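Local coordinates for glycosyl hydrolase family 2, TIM barrel domain protein (Parabacteroides merdae ATCC 43184, PDB 6DXU) that probably hydrolyses beta-glucuronides as a glycoside hydrolase family 2 beta-glucuronidase of the human gut microbiome, at residues Val25-Trp37 / Gly189-Glu201. Residues are numbered along the deposited sequence; the frame is centred on the assembly and turned at random.
Sequences VPAMNKIRLTNNW and GLYRYLNLVYLPE
Arg32 lies flat on Tyr193 where the short edge strand 30-32 runs antiparallel beside strand 194-199, closing one side of a four-stranded sheet in the sugar-binding, jelly-roll-like domain of this family 2 glycosidase. Arginine suits the spot: its extended chain lays CD over the ring and then the guanidinium, planes 5° apart, with CZ 3.9 Å from the ring centroid of Tyr193, while NH2 reaches on to a salt bridge with Glu345. With an alanine at Tyr193 the guanidinium is likely to lose its flat support and be less firmly set in its plane, and Glu345 N the hydroxyl it meets. On the same face Lys30 drapes CG and CE over the amide of Asn195, and its amine goes on to Asp111. Ile31 and Leu196 share the other face, amid mostly apolar packing. Leu33 CD1 fills the notch between Leu194 CG and Leu196 CB; Leu194, its CG anti to the backbone N (chi1 168°), carries CD2 to within 3.9 Å of Trp37 CZ2. Farther along, Ile31 CD1 nestles 3.6 Å from Tyr198 CE1. Asn29 grips Tyr198 twice: its O accepts Tyr198 N, and its ND2 donates to Tyr198 O at 2.6 Å, in the amide plane and nearly straight at 171°.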
loop_
_atom_site.group_PDB
_atom_site.type_symbol
_atom_site.label_atom_id
_atom_site.label_comp_id
_atom_site.label_asym_id
_atom_site.label_seq_id
_atom_site.Cartn_x
_atom_site.Cartn_y
_atom_site.Cartn_z
ATOM N N VAL D 25 -26.117 -21.963 -9.209
ATOM C CA VAL D 25 -26.930 -22.991 -9.854
ATOM C C VAL D 25 -28.276 -22.370 -10.228
ATOM O O VAL D 25 -29.046 -21.994 -9.325
ATOM C CB VAL D 25 -27.117 -24.212 -8.943
ATOM N N PRO D 26 -28.597 -22.219 -11.531
ATOM C CA PRO D 26 -29.933 -21.739 -11.912
ATOM C C PRO D 26 -30.677 -22.695 -12.845
ATOM O O PRO D 26 -30.833 -23.881 -12.528
ATOM C CB PRO D 26 -29.615 -20.408 -12.604
ATOM C CG PRO D 26 -28.185 -20.624 -13.180
ATOM C CD PRO D 26 -27.636 -21.930 -12.604
ATOM N N ALA D 27 -31.141 -22.193 -13.999
ATOM C CA ALA D 27 -31.947 -22.983 -14.928
ATOM C C ALA D 27 -32.174 -22.259 -16.253
ATOM O O ALA D 27 -31.287 -22.220 -17.112
ATOM C CB ALA D 27 -33.301 -23.336 -14.300
ATOM N N MET D 28 -33.372 -21.694 -16.428
ATOM C CA MET D 28 -33.749 -20.955 -17.628
ATOM C C MET D 28 -33.382 -19.475 -17.559
ATOM O O MET D 28 -33.626 -18.742 -18.523
ATOM C CB MET D 28 -35.256 -21.099 -17.875
ATOM N N ASN D 29 -32.812 -19.022 -16.443
ATOM C CA ASN D 29 -32.429 -17.632 -16.226
ATOM C C ASN D 29 -30.959 -17.384 -16.540
ATOM O O ASN D 29 -30.426 -16.307 -16.207
ATOM C CB ASN D 29 -32.723 -17.250 -14.780
ATOM C CG ASN D 29 -32.306 -18.333 -13.820
ATOM O OD1 ASN D 29 -32.440 -19.521 -14.120
ATOM N ND2 ASN D 29 -31.770 -17.939 -12.675
ATOM N N LYS D 30 -30.303 -18.366 -17.158
ATOM C CA LYS D 30 -28.871 -18.367 -17.428
ATOM C C LYS D 30 -28.661 -18.150 -18.920
ATOM O O LYS D 30 -29.099 -18.962 -19.742
ATOM C CB LYS D 30 -28.267 -19.697 -16.992
ATOM C CG LYS D 30 -26.762 -19.770 -16.971
ATOM C CD LYS D 30 -26.342 -20.903 -16.050
ATOM C CE LYS D 30 -24.859 -20.914 -15.749
ATOM N NZ LYS D 30 -24.599 -21.476 -14.376
ATOM N N ILE D 31 -27.966 -17.078 -19.263
ATOM C CA ILE D 31 -27.843 -16.628 -20.641
ATOM C C ILE D 31 -26.372 -16.598 -21.008
ATOM O O ILE D 31 -25.594 -15.853 -20.397
ATOM C CB ILE D 31 -28.495 -15.252 -20.828
ATOM C CG1 ILE D 31 -29.969 -15.348 -20.426
ATOM C CG2 ILE D 31 -28.320 -14.767 -22.256
ATOM C CD1 ILE D 31 -30.607 -14.021 -20.105
ATOM N N ARG D 32 -25.979 -17.428 -21.973
ATOM C CA ARG D 32 -24.608 -17.373 -22.458
ATOM C C ARG D 32 -24.400 -16.079 -23.238
ATOM O O ARG D 32 -25.125 -15.800 -24.195
ATOM C CB ARG D 32 -24.307 -18.588 -23.327
ATOM C CG ARG D 32 -24.061 -19.831 -22.513
ATOM C CD ARG D 32 -24.050 -21.084 -23.402
ATOM N NE ARG D 32 -23.846 -22.270 -22.582
ATOM C CZ ARG D 32 -23.825 -23.509 -23.064
ATOM N NH1 ARG D 32 -23.995 -23.716 -24.365
ATOM N NH2 ARG D 32 -23.635 -24.533 -22.245
ATOM N N LEU D 33 -23.416 -15.284 -22.833
ATOM C CA LEU D 33 -23.100 -14.040 -23.532
ATOM C C LEU D 33 -22.105 -14.365 -24.634
ATOM O O LEU D 33 -20.896 -14.380 -24.420
ATOM C CB LEU D 33 -22.537 -13.004 -22.563
ATOM C CG LEU D 33 -23.472 -12.608 -21.434
ATOM C CD1 LEU D 33 -22.733 -11.647 -20.475
ATOM C CD2 LEU D 33 -24.688 -11.922 -22.038
ATOM N N THR D 34 -22.611 -14.652 -25.827
ATOM C CA THR D 34 -21.719 -15.043 -26.903
ATOM C C THR D 34 -21.577 -14.001 -27.998
ATOM O O THR D 34 -20.507 -13.919 -28.608
ATOM C CB THR D 34 -22.180 -16.369 -27.522
ATOM O OG1 THR D 34 -23.493 -16.207 -28.052
ATOM C CG2 THR D 34 -22.199 -17.487 -26.437
ATOM N N ASN D 35 -22.594 -13.182 -28.245
ATOM C CA ASN D 35 -22.598 -12.287 -29.395
ATOM C C ASN D 35 -22.267 -10.840 -29.017
ATOM O O ASN D 35 -22.400 -10.425 -27.868
ATOM C CB ASN D 35 -23.959 -12.336 -30.080
ATOM C CG ASN D 35 -24.254 -13.700 -30.656
ATOM O OD1 ASN D 35 -23.442 -14.250 -31.398
ATOM N ND2 ASN D 35 -25.402 -14.258 -30.314
ATOM N N ASN D 36 -21.826 -10.068 -30.019
ATOM C CA ASN D 36 -21.670 -8.608 -29.886
ATOM C C ASN D 36 -20.554 -8.238 -28.913
ATOM O O ASN D 36 -20.694 -7.315 -28.104
ATOM C CB ASN D 36 -22.993 -7.951 -29.477
ATOM C CG ASN D 36 -24.098 -8.256 -30.478
ATOM O OD1 ASN D 36 -23.892 -8.150 -31.688
ATOM N ND2 ASN D 36 -25.248 -8.689 -29.987
ATOM N N TRP D 37 -19.442 -8.963 -28.993
ATOM C CA TRP D 37 -18.236 -8.643 -28.243
ATOM C C TRP D 37 -17.159 -8.112 -29.177
ATOM O O TRP D 37 -17.128 -8.448 -30.362
ATOM C CB TRP D 37 -17.704 -9.874 -27.506
ATOM C CG TRP D 37 -18.528 -10.262 -26.307
ATOM C CD1 TRP D 37 -19.598 -11.105 -26.285
ATOM C CD2 TRP D 37 -18.308 -9.853 -24.950
ATOM N NE1 TRP D 37 -20.079 -11.227 -25.003
ATOM C CE2 TRP D 37 -19.299 -10.475 -24.161
ATOM C CE3 TRP D 37 -17.380 -9.009 -24.329
ATOM C CZ2 TRP D 37 -19.383 -10.291 -22.778
ATOM C CZ3 TRP D 37 -17.463 -8.821 -22.952
ATOM C CH2 TRP D 37 -18.454 -9.457 -22.193
ATOM N N GLY D 189 -7.785 -15.322 -22.019
ATOM C CA GLY D 189 -9.029 -14.805 -22.557
ATOM C C GLY D 189 -10.263 -15.451 -21.950
ATOM O O GLY D 189 -10.196 -16.287 -21.047
ATOM N N LEU D 190 -11.416 -15.039 -22.485
ATOM C CA LEU D 190 -12.725 -15.516 -22.030
ATOM C C LEU D 190 -13.045 -16.830 -22.745
ATOM O O LEU D 190 -13.964 -16.939 -23.564
ATOM C CB LEU D 190 -13.794 -14.454 -22.283
ATOM C CG LEU D 190 -13.705 -13.195 -21.398
ATOM C CD1 LEU D 190 -14.720 -12.104 -21.815
ATOM C CD2 LEU D 190 -13.888 -13.545 -19.925
ATOM N N TYR D 191 -12.245 -17.850 -22.422
ATOM C CA TYR D 191 -12.242 -19.064 -23.226
ATOM C C TYR D 191 -13.230 -20.126 -22.747
ATOM O O TYR D 191 -13.347 -21.174 -23.394
ATOM C CB TYR D 191 -10.829 -19.657 -23.311
ATOM C CG TYR D 191 -10.030 -19.764 -22.020
ATOM C CD1 TYR D 191 -8.701 -19.330 -21.967
ATOM C CD2 TYR D 191 -10.556 -20.385 -20.895
ATOM C CE1 TYR D 191 -7.938 -19.479 -20.797
ATOM C CE2 TYR D 191 -9.816 -20.528 -19.724
ATOM C CZ TYR D 191 -8.507 -20.080 -19.680
ATOM O OH TYR D 191 -7.774 -20.231 -18.520
ATOM N N ARG D 192 -13.953 -19.884 -21.655
ATOM C CA ARG D 192 -15.130 -20.673 -21.320
ATOM C C ARG D 192 -16.304 -19.714 -21.223
ATOM O O ARG D 192 -16.116 -18.509 -21.059
ATOM C CB ARG D 192 -14.983 -21.433 -19.990
ATOM C CG ARG D 192 -13.872 -22.469 -19.969
ATOM C CD ARG D 192 -13.982 -23.296 -18.689
ATOM N NE ARG D 192 -12.759 -24.061 -18.444
ATOM C CZ ARG D 192 -12.303 -24.364 -17.236
ATOM N NH1 ARG D 192 -12.966 -23.956 -16.160
ATOM N NH2 ARG D 192 -11.186 -25.065 -17.112
ATOM N N TYR D 193 -17.513 -20.261 -21.328
ATOM C CA TYR D 193 -18.715 -19.439 -21.373
ATOM C C TYR D 193 -18.775 -18.457 -20.220
ATOM O O TYR D 193 -18.487 -18.794 -19.067
ATOM C CB TYR D 193 -19.971 -20.302 -21.324
ATOM C CG TYR D 193 -20.196 -21.106 -22.580
ATOM C CD1 TYR D 193 -20.378 -20.474 -23.812
ATOM C CD2 TYR D 193 -20.196 -22.489 -22.544
ATOM C CE1 TYR D 193 -20.576 -21.213 -24.971
ATOM C CE2 TYR D 193 -20.403 -23.241 -23.712
ATOM C CZ TYR D 193 -20.591 -22.596 -24.908
ATOM O OH TYR D 193 -20.786 -23.330 -26.067
ATOM N N LEU D 194 -19.221 -17.256 -20.545
ATOM C CA LEU D 194 -19.550 -16.236 -19.568
ATOM C C LEU D 194 -21.063 -16.112 -19.577
ATOM O O LEU D 194 -21.655 -15.840 -20.626
ATOM C CB LEU D 194 -18.882 -14.904 -19.928
ATOM C CG LEU D 194 -19.360 -13.653 -19.169
ATOM C CD1 LEU D 194 -19.213 -13.845 -17.653
ATOM C CD2 LEU D 194 -18.588 -12.409 -19.631
ATOM N N ASN D 195 -21.678 -16.286 -18.417
ATOM C CA ASN D 195 -23.127 -16.348 -18.313
ATOM C C ASN D 195 -23.643 -15.116 -17.597
ATOM O O ASN D 195 -23.079 -14.691 -16.578
ATOM C CB ASN D 195 -23.585 -17.590 -17.541
ATOM C CG ASN D 195 -22.969 -18.868 -18.072
ATOM O OD1 ASN D 195 -23.340 -19.329 -19.148
ATOM N ND2 ASN D 195 -22.023 -19.443 -17.324
ATOM N N LEU D 196 -24.720 -14.556 -18.131
ATOM C CA LEU D 196 -25.506 -13.575 -17.409
ATOM C C LEU D 196 -26.582 -14.346 -16.663
ATOM O O LEU D 196 -27.396 -15.033 -17.285
ATOM C CB LEU D 196 -26.125 -12.551 -18.359
ATOM C CG LEU D 196 -26.988 -11.480 -17.683
ATOM C CD1 LEU D 196 -26.109 -10.614 -16.817
ATOM C CD2 LEU D 196 -27.699 -10.632 -18.735
ATOM N N VAL D 197 -26.600 -14.223 -15.339
ATOM C CA VAL D 197 -27.505 -15.010 -14.513
ATOM C C VAL D 197 -28.424 -14.044 -13.799
ATOM O O VAL D 197 -27.973 -13.243 -12.975
ATOM C CB VAL D 197 -26.747 -15.884 -13.501
ATOM C CG1 VAL D 197 -27.736 -16.700 -12.669
ATOM C CG2 VAL D 197 -25.761 -16.797 -14.227
ATOM N N TYR D 198 -29.709 -14.115 -14.111
ATOM C CA TYR D 198 -30.708 -13.370 -13.363
ATOM C C TYR D 198 -31.201 -14.228 -12.207
ATOM O O TYR D 198 -31.554 -15.398 -12.401
ATOM C CB TYR D 198 -31.882 -12.994 -14.261
ATOM C CG TYR D 198 -31.583 -12.014 -15.378
ATOM C CD1 TYR D 198 -31.740 -12.385 -16.713
ATOM C CD2 TYR D 198 -31.173 -10.708 -15.098
ATOM C CE1 TYR D 198 -31.495 -11.484 -17.738
ATOM C CE2 TYR D 198 -30.924 -9.797 -16.125
ATOM C CZ TYR D 198 -31.090 -10.199 -17.443
ATOM O OH TYR D 198 -30.857 -9.302 -18.467
ATOM N N LEU D 199 -31.253 -13.640 -11.017
ATOM C CA LEU D 199 -31.709 -14.328 -9.822
ATOM C C LEU D 199 -32.829 -13.534 -9.173
ATOM O O LEU D 199 -32.854 -12.303 -9.270
ATOM C CB LEU D 199 -30.567 -14.497 -8.802
ATOM C CG LEU D 199 -29.387 -15.342 -9.278
ATOM C CD1 LEU D 199 -28.250 -15.179 -8.274
ATOM C CD2 LEU D 199 -29.810 -16.813 -9.418
ATOM N N PRO D 200 -33.752 -14.213 -8.474
ATOM C CA PRO D 200 -34.701 -13.493 -7.616
ATOM C C PRO D 200 -34.007 -13.028 -6.344
ATOM O O PRO D 200 -32.795 -13.217 -6.202
ATOM C CB PRO D 200 -35.775 -14.547 -7.324
ATOM C CG PRO D 200 -34.997 -15.842 -7.320
ATOM C CD PRO D 200 -33.909 -15.676 -8.372
ATOM N N GLU D 201 -34.765 -12.453 -5.407
ATOM C CA GLU D 201 -34.178 -11.954 -4.161
ATOM C C GLU D 201 -33.434 -13.046 -3.407
ATOM O O GLU D 201 -32.333 -12.816 -2.894
ATOM C CB GLU D 201 -35.268 -11.359 -3.270
ATOM C CG GLU D 201 -35.727 -9.986 -3.705
ATOM C CD GLU D 201 -36.907 -9.486 -2.877
ATOM O OE1 GLU D 201 -36.929 -8.281 -2.562
ATOM O OE2 GLU D 201 -37.788 -10.303 -2.514
HETATM O O HOH W 1 -23.442 -21.934 -19.812
HETATM O O HOH W 2 -19.634 -16.727 -23.303
#